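Local coordinates for flagellar basal body rod modification protein (Helicobacter pylori 26695, PDB 4ZZF) that is probably required for flagellar hook formation and may act as a scaffolding protein, represented here by a truncated piece that includes its Ig-like domain, at residues I46-E49 against N50-V54; N95-S98 against H99-Q102. One frame throughout, in Å; residues are numbered along the deposited sequence.

Interaction 1 of 2, residues I46-E49 against N50-V54; sequences ILNE and NNELV
Leu47 and Leu53 face each other as an antiparallel non-hydrogen-bonded pair, their CA atoms 4.4 Å apart, at the last rungs of a beta hairpin whose chain reverses through a type I turn from Asn48 to Asn51. The turn is completed by a G1-type bulge: Asn48 O takes the N-H of Asn51, Asn48 N donates a hydrogen bond to Glu52 O at 3.0 Å, and Asn51 adopts the left-handed helical conformation. One rung further along, Val54 N reaches Ile46 O at 2.8 Å. The Asn48 side chain spans the reversal and makes three of its hydrogen bonds. Its CG is tucked between the backbone N and the carbonyl carbon (chi1 70°), which swings the amide over the turn. There Asn48 OD1 accepts from Asn50 N at 2.7 Å, making an Asx turn, and from Glu52 N at 3.1 Å, the two donors arriving from opposite faces of the amide plane. On the other branch, Asn48 ND2 donates to Glu52 OE1 over 3.1 Å on a nearly straight path lying close to the amide plane, with the carboxylate turned 36° from it. Where the leucines meet, CD1 of Leu47 rests 3.8 Å from CD1 of Leu53. At the last turn position, Asn51 OD1 is hydrogen-bonded to Lys89 NZ of strand 86-94. Three hydrogen bonds thus fix the Asn48 amide in rotation, and the contact with ND2 would probably steady the negative charge of Glu52.

Interaction 2 of 2, residues N95-S98 against H99-Q102; sequences NLDS and HSKQ
Asp97 holds its CG opposite the backbone nitrogen (chi1 -180°), a torsion that carries OD2 forward to Ser100, while Ser100 turns its OG back between its own N and carbonyl carbon (chi1 72°). The result is an Asx motif joined to an ST turn, set in the exposed loop that leads from strand 86-94 to strand 104-107. Asp97 OD2 takes the N-H of Ser100 at 3.0 Å on its anti lone pair, the side away from OD1, and the bond is close to straight. His99 N adds a weak, bent bond to Asp97 OD2, and Ser100 OG a weak one to the same Asp97 OD2 at 3.4 Å. Ser100 OG in turn accepts from Gln102 N at 3.1 Å, which closes the ST turn. Backbone bonds complete the loop: Asp97 N donates to Gln102 O at 2.9 Å, and Lys101 N makes a weak bond to Asp97 O as the chain passes through a left-handed conformation at Lys101. One good bond from Ser100 N and two weak ones thus converge on Asp97 OD2, which may modestly stabilise its negative charge. At the base of the loop, Leu96 O accepts from Lys39 NZ, and the amide of Asn95 is held by Asp36 N and Lys34 O. The CD1 methyl of Leu96 lies against the Lys101 carbonyl group, 3.5 Å from Lys101 C.

From the N terminus, the chain first closes interaction 1, turning strand 43-47 back into strand 53-58. It then passes through strand 67-73 before entering strand 86-94, and at the end of that strand interaction 2 closes the loop leading to strand 104-107. The two contacts are in series, so neither nests within the other nor crosses it. The centres of interactions 1 and 2 are about 25 Å apart, and the nearest atoms of interactions 1 and 2 about 16 Å apart. What relates them is strand 86-94, which pairs antiparallel with both 43-47 and 104-107: its early residues Asn87, Tyr88 and Lys89 border the turn of interaction 1, whereas its far end runs into residues 95-102, placing the two surface reversals toward opposite ends of strand 86-94.

Interaction 1 of 2, residues I46-E49 against N50-V54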
ATOM      1  N   ILE A  46     -15.738  23.529 -21.922  1.00 45.04           N
ATOM      2  CA  ILE A  46     -15.667  24.504 -20.839  1.00 41.96           C
ATOM      3  C   ILE A  46     -17.036  25.124 -20.579  1.00 46.98           C
ATOM      4  O   ILE A  46     -17.630  25.739 -21.460  1.00 47.71           O
ATOM      5  CB  ILE A  46     -14.653  25.586 -21.155  1.00 44.32           C
ATOM      6  CG1 ILE A  46     -13.333  24.933 -21.589  1.00 43.33           C
ATOM      7  CG2 ILE A  46     -14.464  26.499 -19.946  1.00 47.02           C
ATOM      8  CD1 ILE A  46     -12.230  25.908 -21.954  1.00 46.41           C
ATOM      9  N   LEU A  47     -17.536  24.953 -19.360  1.00 42.88           N
ATOM     10  CA  LEU A  47     -18.881  25.383 -19.002  1.00 45.29           C
ATOM     11  C   LEU A  47     -18.806  26.496 -17.957  1.00 54.11           C
ATOM     12  O   LEU A  47     -17.852  26.532 -17.166  1.00 48.09           O
ATOM     13  CB  LEU A  47     -19.697  24.211 -18.449  1.00 49.57           C
ATOM     14  CG  LEU A  47     -20.216  23.075 -19.358  1.00 51.79           C
ATOM     15  CD1 LEU A  47     -19.159  22.529 -20.266  1.00 46.13           C
ATOM     16  CD2 LEU A  47     -20.770  21.942 -18.506  1.00 51.33           C
ATOM     17  N   ASN A  48     -19.799  27.395 -17.943  1.00 51.00           N
ATOM     18  CA  ASN A  48     -19.843  28.432 -16.916  1.00 52.96           C
ATOM     19  C   ASN A  48     -20.570  27.910 -15.684  1.00 56.73           C
ATOM     20  O   ASN A  48     -20.981  26.741 -15.655  1.00 51.73           O
ATOM     21  CB  ASN A  48     -20.487  29.729 -17.442  1.00 52.45           C
ATOM     22  CG  ASN A  48     -21.997  29.618 -17.687  1.00 53.68           C
ATOM     23  OD1 ASN A  48     -22.681  28.714 -17.198  1.00 54.48           O
ATOM     24  ND2 ASN A  48     -22.525  30.583 -18.435  1.00 51.09           N
ATOM     25  N   GLU A  49     -20.758  28.774 -14.684  1.00 55.86           N
ATOM     26  CA  GLU A  49     -21.309  28.335 -13.406  1.00 56.94           C
ATOM     27  C   GLU A  49     -22.738  27.818 -13.522  1.00 57.49           C
ATOM     28  O   GLU A  49     -23.227  27.128 -12.630  1.00 58.23           O
ATOM     29  CB  GLU A  49     -21.236  29.463 -12.371  1.00 61.30           C
ATOM     30  CG  GLU A  49     -19.957  29.402 -11.510  1.00 69.37           C
ATOM     31  CD  GLU A  49     -19.702  28.011 -10.889  1.00 77.64           C
ATOM     32  OE1 GLU A  49     -20.616  27.468 -10.217  1.00 81.70           O
ATOM     33  OE2 GLU A  49     -18.593  27.449 -11.083  1.00 71.46           O
ATOM     34  N   ASN A  50     -23.397  28.122 -14.630  1.00 58.45           N
ATOM     35  CA  ASN A  50     -24.747  27.624 -14.835  1.00 61.77           C
ATOM     36  C   ASN A  50     -24.775  26.400 -15.753  1.00 61.65           C
ATOM     37  O   ASN A  50     -25.838  26.029 -16.270  1.00 59.31           O
ATOM     38  CB  ASN A  50     -25.640  28.736 -15.385  1.00 62.58           C
ATOM     39  CG  ASN A  50     -25.854  29.852 -14.373  1.00 67.65           C
ATOM     40  OD1 ASN A  50     -26.716  29.759 -13.490  1.00 73.73           O
ATOM     41  ND2 ASN A  50     -25.053  30.908 -14.484  1.00 66.54           N
ATOM     42  N   ASN A  51     -23.608  25.771 -15.925  1.00 54.61           N
ATOM     43  CA  ASN A  51     -23.445  24.598 -16.793  1.00 55.30           C
ATOM     44  C   ASN A  51     -23.855  24.874 -18.234  1.00 56.01           C
ATOM     45  O   ASN A  51     -24.393  24.005 -18.913  1.00 53.93           O
ATOM     46  CB  ASN A  51     -24.230  23.403 -16.248  1.00 52.67           C
ATOM     47  CG  ASN A  51     -23.705  22.932 -14.910  1.00 58.51           C
ATOM     48  OD1 ASN A  51     -22.499  22.944 -14.668  1.00 60.61           O
ATOM     49  ND2 ASN A  51     -24.610  22.546 -14.017  1.00 59.54           N
ATOM     50  N   GLU A  52     -23.587  26.095 -18.689  1.00 54.90           N
ATOM     51  CA  GLU A  52     -23.810  26.471 -20.077  1.00 53.56           C
ATOM     52  C   GLU A  52     -22.482  26.428 -20.809  1.00 53.53           C
ATOM     53  O   GLU A  52     -21.489  26.995 -20.340  1.00 52.60           O
ATOM     54  CB  GLU A  52     -24.439  27.865 -20.174  1.00 52.52           C
ATOM     55  CG  GLU A  52     -25.750  27.989 -19.408  1.00 58.65           C
ATOM     56  CD  GLU A  52     -26.308  29.411 -19.396  1.00 65.72           C
ATOM     57  OE1 GLU A  52     -25.506  30.376 -19.425  1.00 61.40           O
ATOM     58  OE2 GLU A  52     -27.554  29.555 -19.352  1.00 64.43           O
ATOM     59  N   LEU A  53     -22.472  25.739 -21.947  1.00 50.72           N
ATOM     60  CA  LEU A  53     -21.264  25.558 -22.730  1.00 49.21           C
ATOM     61  C   LEU A  53     -20.720  26.880 -23.246  1.00 51.85           C
ATOM     62  O   LEU A  53     -21.397  27.611 -23.952  1.00 54.02           O
ATOM     63  CB  LEU A  53     -21.535  24.621 -23.902  1.00 51.61           C
ATOM     64  CG  LEU A  53     -20.334  24.267 -24.779  1.00 50.75           C
ATOM     65  CD1 LEU A  53     -19.331  23.524 -23.952  1.00 48.08           C
ATOM     66  CD2 LEU A  53     -20.775  23.426 -25.967  1.00 40.50           C
ATOM     67  N   VAL A  54     -19.478  27.177 -22.907  1.00 48.81           N
ATOM     68  CA  VAL A  54     -18.858  28.417 -23.336  1.00 52.82           C
ATOM     69  C   VAL A  54     -17.806  28.201 -24.437  1.00 53.57           C
ATOM     70  O   VAL A  54     -17.674  29.009 -25.360  1.00 55.17           O
ATOM     71  CB  VAL A  54     -18.243  29.132 -22.113  1.00 50.34           C
ATOM     72  CG1 VAL A  54     -16.995  29.915 -22.481  1.00 57.38           C
ATOM     73  CG2 VAL A  54     -19.288  30.021 -21.480  1.00 52.77           C
TER

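Interaction 2 of 2, residues N95-S98 against H99-Q102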
ATOM      1  N   ASN A  95     -12.272   8.824 -26.777  1.00 37.17           N
ATOM      2  CA  ASN A  95     -12.329   7.380 -27.014  1.00 37.07           C
ATOM      3  C   ASN A  95     -13.734   6.814 -26.970  1.00 34.31           C
ATOM      4  O   ASN A  95     -14.072   6.064 -26.074  1.00 36.61           O
ATOM      5  CB  ASN A  95     -11.440   6.647 -26.006  1.00 34.14           C
ATOM      6  CG  ASN A  95      -9.971   6.939 -26.225  1.00 34.15           C
ATOM      7  OD1 ASN A  95      -9.630   7.787 -27.045  1.00 36.18           O
ATOM      8  ND2 ASN A  95      -9.099   6.244 -25.504  1.00 35.26           N
ATOM      9  N   LEU A  96     -14.545   7.192 -27.948  1.00 38.28           N
ATOM     10  CA  LEU A  96     -15.905   6.684 -28.080  1.00 41.15           C
ATOM     11  C   LEU A  96     -15.880   5.168 -28.201  1.00 43.92           C
ATOM     12  O   LEU A  96     -15.104   4.618 -28.987  1.00 41.15           O
ATOM     13  CB  LEU A  96     -16.580   7.303 -29.303  1.00 39.30           C
ATOM     14  CG  LEU A  96     -17.885   6.690 -29.796  1.00 44.05           C
ATOM     15  CD1 LEU A  96     -18.990   6.974 -28.797  1.00 46.73           C
ATOM     16  CD2 LEU A  96     -18.253   7.245 -31.173  1.00 41.15           C
ATOM     17  N   ASP A  97     -16.698   4.490 -27.407  1.00 44.75           N
ATOM     18  CA  ASP A  97     -16.731   3.035 -27.459  1.00 47.10           C
ATOM     19  C   ASP A  97     -17.795   2.532 -28.444  1.00 48.47           C
ATOM     20  O   ASP A  97     -18.915   3.023 -28.457  1.00 48.66           O
ATOM     21  CB  ASP A  97     -16.973   2.454 -26.069  1.00 47.00           C
ATOM     22  CG  ASP A  97     -17.008   0.930 -26.073  1.00 49.48           C
ATOM     23  OD1 ASP A  97     -15.933   0.303 -26.051  1.00 49.46           O
ATOM     24  OD2 ASP A  97     -18.112   0.362 -26.110  1.00 49.48           O
ATOM     25  N   SER A  98     -17.433   1.554 -29.271  1.00 48.26           N
ATOM     26  CA  SER A  98     -18.335   1.026 -30.303  1.00 48.63           C
ATOM     27  C   SER A  98     -19.624   0.433 -29.741  1.00 53.14           C
ATOM     28  O   SER A  98     -20.721   0.673 -30.271  1.00 54.97           O
ATOM     29  CB  SER A  98     -17.622  -0.045 -31.133  1.00 46.93           C
ATOM     30  OG  SER A  98     -18.553  -0.751 -31.932  1.00 52.82           O
ATOM     31  N   HIS A  99     -19.479  -0.347 -28.674  1.00 48.66           N
ATOM     32  CA  HIS A  99     -20.592  -1.082 -28.097  1.00 52.57           C
ATOM     33  C   HIS A  99     -21.563  -0.167 -27.330  1.00 55.74           C
ATOM     34  O   HIS A  99     -22.742  -0.070 -27.679  1.00 56.56           O
ATOM     35  CB  HIS A  99     -20.057  -2.190 -27.181  1.00 54.93           C
ATOM     36  CG  HIS A  99     -21.123  -2.971 -26.481  1.00 68.02           C
ATOM     37  ND1 HIS A  99     -21.987  -3.823 -27.147  1.00 70.17           N
ATOM     38  CD2 HIS A  99     -21.480  -3.038 -25.175  1.00 68.67           C
ATOM     39  CE1 HIS A  99     -22.819  -4.377 -26.281  1.00 68.43           C
ATOM     40  NE2 HIS A  99     -22.525  -3.911 -25.072  1.00 70.58           N
ATOM     41  N   SER A 100     -21.063   0.505 -26.294  1.00 53.57           N
ATOM     42  CA  SER A 100     -21.890   1.368 -25.451  1.00 47.87           C
ATOM     43  C   SER A 100     -22.304   2.662 -26.150  1.00 51.59           C
ATOM     44  O   SER A 100     -23.225   3.354 -25.707  1.00 51.89           O
ATOM     45  CB  SER A 100     -21.148   1.712 -24.172  1.00 47.42           C
ATOM     46  OG  SER A 100     -20.094   2.619 -24.444  1.00 51.19           O
ATOM     47  N   LYS A 101     -21.601   2.994 -27.228  1.00 50.90           N
ATOM     48  CA  LYS A 101     -21.785   4.254 -27.944  1.00 52.84           C
ATOM     49  C   LYS A 101     -21.567   5.463 -27.018  1.00 50.83           C
ATOM     50  O   LYS A 101     -22.111   6.551 -27.250  1.00 52.22           O
ATOM     51  CB  LYS A 101     -23.166   4.287 -28.611  1.00 54.68           C
ATOM     52  CG  LYS A 101     -23.339   3.170 -29.653  1.00 57.30           C
ATOM     53  CD  LYS A 101     -24.649   3.275 -30.436  1.00 63.33           C
ATOM     54  CE  LYS A 101     -24.621   2.407 -31.715  1.00 70.23           C
ATOM     55  NZ  LYS A 101     -23.830   3.004 -32.861  1.00 59.65           N
ATOM     56  N   GLN A 102     -20.736   5.262 -25.993  1.00 46.83           N
ATOM     57  CA  GLN A 102     -20.367   6.315 -25.046  1.00 45.15           C
ATOM     58  C   GLN A 102     -18.858   6.624 -24.996  1.00 43.88           C
ATOM     59  O   GLN A 102     -18.028   5.740 -25.187  1.00 43.04           O
ATOM     60  CB  GLN A 102     -20.846   5.927 -23.657  1.00 48.92           C
ATOM     61  CG  GLN A 102     -22.359   5.935 -23.526  1.00 55.32           C
ATOM     62  CD  GLN A 102     -22.801   5.664 -22.109  1.00 63.56           C
ATOM     63  OE1 GLN A 102     -22.127   4.939 -21.361  1.00 60.04           O
ATOM     64  NE2 GLN A 102     -23.930   6.261 -21.717  1.00 65.32           N
TER